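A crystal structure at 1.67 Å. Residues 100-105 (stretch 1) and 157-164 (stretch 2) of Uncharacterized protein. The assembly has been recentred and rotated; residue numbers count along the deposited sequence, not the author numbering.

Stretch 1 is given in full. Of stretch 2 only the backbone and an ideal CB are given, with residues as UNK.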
ATOM      1  N   GLY A 100      13.315  27.158 -19.457  1.00 14.27           N
ATOM      2  CA  GLY A 100      13.844  27.148 -18.106  1.00 14.12           C
ATOM      3  C   GLY A 100      12.871  26.583 -17.090  1.00 14.49           C
ATOM      4  O   GLY A 100      13.009  26.840 -15.882  1.00 15.04           O
ATOM      5  N   ILE A 101      11.906  25.804 -17.585  1.00 13.79           N
ATOM      6  CA  ILE A 101      10.937  25.089 -16.745  1.00 13.27           C
ATOM      7  C   ILE A 101      10.833  23.656 -17.271  1.00 12.47           C
ATOM      8  O   ILE A 101      11.369  23.343 -18.327  1.00 11.38           O
ATOM      9  CB  ILE A 101       9.551  25.750 -16.763  1.00 13.51           C
ATOM     10  CG1 ILE A 101       9.008  25.869 -18.203  1.00 13.59           C
ATOM     11  CG2 ILE A 101       9.589  27.116 -16.076  1.00 13.59           C
ATOM     12  CD1 ILE A 101       7.565  26.305 -18.307  1.00 13.86           C
ATOM     13  N   THR A 102      10.136  22.790 -16.531  1.00 11.70           N
ATOM     14  CA  THR A 102      10.048  21.377 -16.888  1.00 11.09           C
ATOM     15  C   THR A 102       8.616  20.971 -17.285  1.00 11.08           C
ATOM     16  O   THR A 102       7.781  21.823 -17.582  1.00 10.79           O
ATOM     17  CB  THR A 102      10.653  20.511 -15.758  1.00 11.16           C
ATOM     18  OG1 THR A 102      10.872  19.166 -16.213  1.00 10.79           O
ATOM     19  CG2 THR A 102       9.821  20.527 -14.489  1.00 11.14           C
ATOM     20  N   GLN A 103       8.361  19.662 -17.348  1.00 10.73           N
ATOM     21  CA  GLN A 103       7.035  19.149 -17.747  1.00 10.24           C
ATOM     22  C   GLN A 103       6.864  17.771 -17.117  1.00 10.21           C
ATOM     23  O   GLN A 103       7.810  17.231 -16.565  1.00  9.83           O
ATOM     24  CB  GLN A 103       6.903  19.052 -19.271  1.00 10.52           C
ATOM     25  CG  GLN A 103       5.904  20.036 -19.863  1.00 10.55           C
ATOM     26  CD  GLN A 103       5.627  19.794 -21.343  1.00 10.25           C
ATOM     27  OE1 GLN A 103       6.271  18.954 -22.006  1.00 10.03           O
ATOM     28  NE2 GLN A 103       4.669  20.523 -21.871  1.00 10.61           N
ATOM     29  N   PRO A 104       5.656  17.187 -17.213  1.00 10.09           N
ATOM     30  CA  PRO A 104       5.469  15.931 -16.479  1.00 10.05           C
ATOM     31  C   PRO A 104       6.431  14.822 -16.927  1.00 10.17           C
ATOM     32  O   PRO A 104       6.562  14.556 -18.131  1.00 10.83           O
ATOM     33  CB  PRO A 104       4.008  15.567 -16.788  1.00  9.91           C
ATOM     34  CG  PRO A 104       3.365  16.892 -17.056  1.00  9.72           C
ATOM     35  CD  PRO A 104       4.400  17.642 -17.827  1.00 10.02           C
ATOM     36  N   PRO A 105       7.091  14.164 -15.959  1.00 10.16           N
ATOM     37  CA  PRO A 105       8.225  13.296 -16.259  1.00 10.25           C
ATOM     38  C   PRO A 105       7.774  11.885 -16.628  1.00 10.75           C
ATOM     39  O   PRO A 105       8.062  10.938 -15.924  1.00 10.65           O
ATOM     40  CB  PRO A 105       9.026  13.332 -14.967  1.00 10.32           C
ATOM     41  CG  PRO A 105       8.015  13.545 -13.902  1.00 10.41           C
ATOM     42  CD  PRO A 105       6.999  14.469 -14.508  1.00 10.53           C
ATOM     43  N   UNK A 157       6.102  25.565 -10.579  1.00 11.49           N
ATOM     44  CA  UNK A 157       6.116  27.014 -10.429  1.00 11.94           C
ATOM     45  C   UNK A 157       5.524  27.739 -11.636  1.00 12.20           C
ATOM     46  O   UNK A 157       5.420  28.970 -11.627  1.00 12.56           O
ATOM     47  CB  UNK A 157       7.549  27.495 -10.193  1.00 11.94           C
ATOM     48  N   UNK A 158       5.091  26.985 -12.648  1.00 11.72           N
ATOM     49  CA  UNK A 158       4.476  27.573 -13.812  1.00 11.69           C
ATOM     50  C   UNK A 158       3.395  26.618 -14.300  1.00 11.70           C
ATOM     51  O   UNK A 158       3.676  25.427 -14.380  1.00 11.61           O
ATOM     52  CB  UNK A 158       5.509  27.860 -14.904  1.00 11.69           C
ATOM     53  N   UNK A 159       2.204  27.123 -14.651  1.00 11.68           N
ATOM     54  CA  UNK A 159       1.151  26.234 -15.175  1.00 11.76           C
ATOM     55  C   UNK A 159       1.599  25.416 -16.407  1.00 11.39           C
ATOM     56  O   UNK A 159       1.107  24.299 -16.627  1.00 11.19           O
ATOM     57  CB  UNK A 159      -0.080  27.066 -15.541  1.00 11.76           C
ATOM     58  N   UNK A 160       2.519  25.952 -17.206  1.00 11.36           N
ATOM     59  CA  UNK A 160       3.081  25.213 -18.349  1.00 11.31           C
ATOM     60  C   UNK A 160       3.689  23.877 -17.929  1.00 11.04           C
ATOM     61  O   UNK A 160       3.681  22.923 -18.718  1.00 11.50           O
ATOM     62  CB  UNK A 160       4.144  26.060 -19.051  1.00 11.31           C
ATOM     63  N   UNK A 161       4.215  23.803 -16.702  1.00 10.74           N
ATOM     64  CA  UNK A 161       4.882  22.584 -16.249  1.00 10.27           C
ATOM     65  C   UNK A 161       3.933  21.411 -16.002  1.00 10.38           C
ATOM     66  O   UNK A 161       4.374  20.252 -16.009  1.00  9.82           O
ATOM     67  CB  UNK A 161       5.658  22.879 -14.964  1.00 10.27           C
ATOM     68  N   UNK A 162       2.655  21.706 -15.817  1.00 10.30           N
ATOM     69  CA  UNK A 162       1.610  20.678 -15.751  1.00 10.36           C
ATOM     70  C   UNK A 162       1.342  20.026 -17.096  1.00 10.34           C
ATOM     71  O   UNK A 162       0.739  18.963 -17.154  1.00 10.11           O
ATOM     72  CB  UNK A 162       0.312  21.285 -15.215  1.00 10.36           C
ATOM     73  N   UNK A 163       1.762  20.680 -18.185  1.00 10.25           N
ATOM     74  CA  UNK A 163       1.345  20.271 -19.519  1.00 10.18           C
ATOM     75  C   UNK A 163      -0.099  20.611 -19.845  1.00 10.15           C
ATOM     76  O   UNK A 163      -0.539  20.402 -20.982  1.00  9.99           O
ATOM     77  CB  UNK A 163       1.553  18.764 -19.679  1.00 10.18           C
ATOM     78  N   UNK A 164      -0.820  21.172 -18.875  1.00  9.81           N
ATOM     79  CA  UNK A 164      -2.249  21.432 -18.967  1.00 10.13           C
ATOM     80  C   UNK A 164      -2.460  22.924 -18.722  1.00 10.60           C
ATOM     81  O   UNK A 164      -3.032  23.380 -17.723  1.00  9.77           O
ATOM     82  CB  UNK A 164      -3.040  20.583 -17.971  1.00 10.13           C
TER

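Position 157 says little from the backbone: its CA-to-CB bond runs sideways to stretch 1, and nothing of that stretch lies within 5.5 Å of the ideal CB. Many residues would suit, and the deposited one is Val157.

At 158 the bond points toward stretch 1, and the ideal CB sits 4.3 Å from Ile101 CD1. That methyl would accept an aliphatic or an aromatic neighbour. The residue is His158. Its ring meets the methyl obliquely, with CG 4.2 Å from Ile101 CD1, while ND1 turns back to accept a hydrogen bond from the amide N of position 160 at 3.1 Å. The side chain thus braces the turn that follows as well as touching the neighbour.

Position 159 points away, with a phi of -56° that proline tolerates well, and its nitrogen has no acceptor in stretch 1 within reach, so losing its hydrogen costs this contact nothing. Pro159 fits this.

At 160 the ideal CB lies only 3.5 Å from Ile101 CD1, although the bond runs sideways. Nearly any residue but glycine supplies the carbon this methyl packs on; a side chain that is apolar near its root suits it best. Trp160 does so: its CB packs 3.5 Å from Ile101 CD1, and the methyl lies at the ring's edge, near its plane. A water accepts from Gln103 NE2 at 3.1 Å and donates to Trp160 O at 2.7 Å, joining the stretches.

At 161, the heart of the contact, the CA-to-CB bond runs sideways. The ideal CB is 3.5 Å from Thr102 O, and the amide of Thr102 is a donor within reach of a longer chain. Two amides, Thr102 N and Val157 N, face the same space, so a side chain with two acceptors, a glutamate, suits best; a glutamine could accept from only one of them. Glu161 uses an m, t stem whose end comes nearer to stretch 1, bringing OE1 2.9 Å from Thr102 N in a nearly straight hydrogen bond of 174°. Its OE2 takes a second bond from Val157 N at 2.9 Å, so one carboxylate ties stretch 1 to the start of its own loop. Alongside, Glu161 CA approaches Thr102 O at 3.3 Å, and Gln103 CA approaches Glu161 O at 3.4 Å, both as CA-H...O contacts.

Position 162 points away, leaving the side chain free for local work; a small polar residue would suit. Ser162 OG donates to Pro159 O at 2.7 Å and accepts from the N of position 164 at 2.9 Å, while Ser162 O lies 3.3 Å from Pro104 CG.

At 163 a CB would point toward stretch 1, 3.6 Å from Pro104 CD, and phi is 73°, which by itself favours glycine. Gly163 satisfies the angle and, with no side chain to point, leaves that space open.

Position 164 is sideways and clear of stretch 1, so the contact sets no demand; it is Met164.

Stretch 2, residues 157-164: VHPWESGM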
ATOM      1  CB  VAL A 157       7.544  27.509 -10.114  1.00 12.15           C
ATOM      2  CG1 VAL A 157       8.011  26.907  -8.782  1.00 12.83           C
ATOM      3  CG2 VAL A 157       8.517  27.162 -11.234  1.00 12.68           C
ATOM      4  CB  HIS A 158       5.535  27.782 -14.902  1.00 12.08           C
ATOM      5  CG  HIS A 158       5.122  28.775 -15.940  1.00 12.64           C
ATOM      6  ND1 HIS A 158       4.048  28.564 -16.770  1.00 12.57           N
ATOM      7  CD2 HIS A 158       5.601  30.004 -16.246  1.00 13.20           C
ATOM      8  CE1 HIS A 158       3.870  29.625 -17.544  1.00 12.56           C
ATOM      9  NE2 HIS A 158       4.815  30.506 -17.255  1.00 12.80           N
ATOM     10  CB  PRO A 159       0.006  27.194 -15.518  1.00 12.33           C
ATOM     11  CG  PRO A 159       0.643  28.549 -15.600  1.00 12.25           C
ATOM     12  CD  PRO A 159       1.737  28.523 -14.584  1.00 11.57           C
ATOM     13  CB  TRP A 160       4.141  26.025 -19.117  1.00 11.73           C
ATOM     14  CG  TRP A 160       3.563  27.034 -20.099  1.00 12.84           C
ATOM     15  CD1 TRP A 160       2.398  26.916 -20.768  1.00 13.13           C
ATOM     16  CD2 TRP A 160       4.170  28.257 -20.564  1.00 13.20           C
ATOM     17  NE1 TRP A 160       2.212  27.998 -21.608  1.00 13.84           N
ATOM     18  CE2 TRP A 160       3.281  28.840 -21.487  1.00 14.02           C
ATOM     19  CE3 TRP A 160       5.366  28.924 -20.266  1.00 14.62           C
ATOM     20  CZ2 TRP A 160       3.552  30.057 -22.124  1.00 13.75           C
ATOM     21  CZ3 TRP A 160       5.622  30.142 -20.886  1.00 14.37           C
ATOM     22  CH2 TRP A 160       4.725  30.684 -21.807  1.00 14.05           C
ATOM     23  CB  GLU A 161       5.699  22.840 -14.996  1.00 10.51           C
ATOM     24  CG  GLU A 161       6.784  23.873 -15.189  1.00 10.53           C
ATOM     25  CD  GLU A 161       7.688  23.985 -13.993  1.00 10.59           C
ATOM     26  OE1 GLU A 161       8.915  23.875 -14.164  1.00 11.25           O
ATOM     27  OE2 GLU A 161       7.158  24.149 -12.877  1.00 11.20           O
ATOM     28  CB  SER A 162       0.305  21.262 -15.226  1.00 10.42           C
ATOM     29  OG  SER A 162      -0.318  22.106 -16.197  1.00 10.84           O
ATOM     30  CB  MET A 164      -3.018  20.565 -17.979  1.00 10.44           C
ATOM     31  CG  MET A 164      -2.723  19.097 -18.166  1.00 10.69           C
ATOM     32  SD  MET A 164      -3.704  18.081 -17.049  1.00 10.67           S
ATOM     33  CE  MET A 164      -3.097  16.431 -17.410  1.00 11.51           C
TER
HETATM   34  O   HOH W   1       2.878  22.982 -21.334  1.00 11.82           O
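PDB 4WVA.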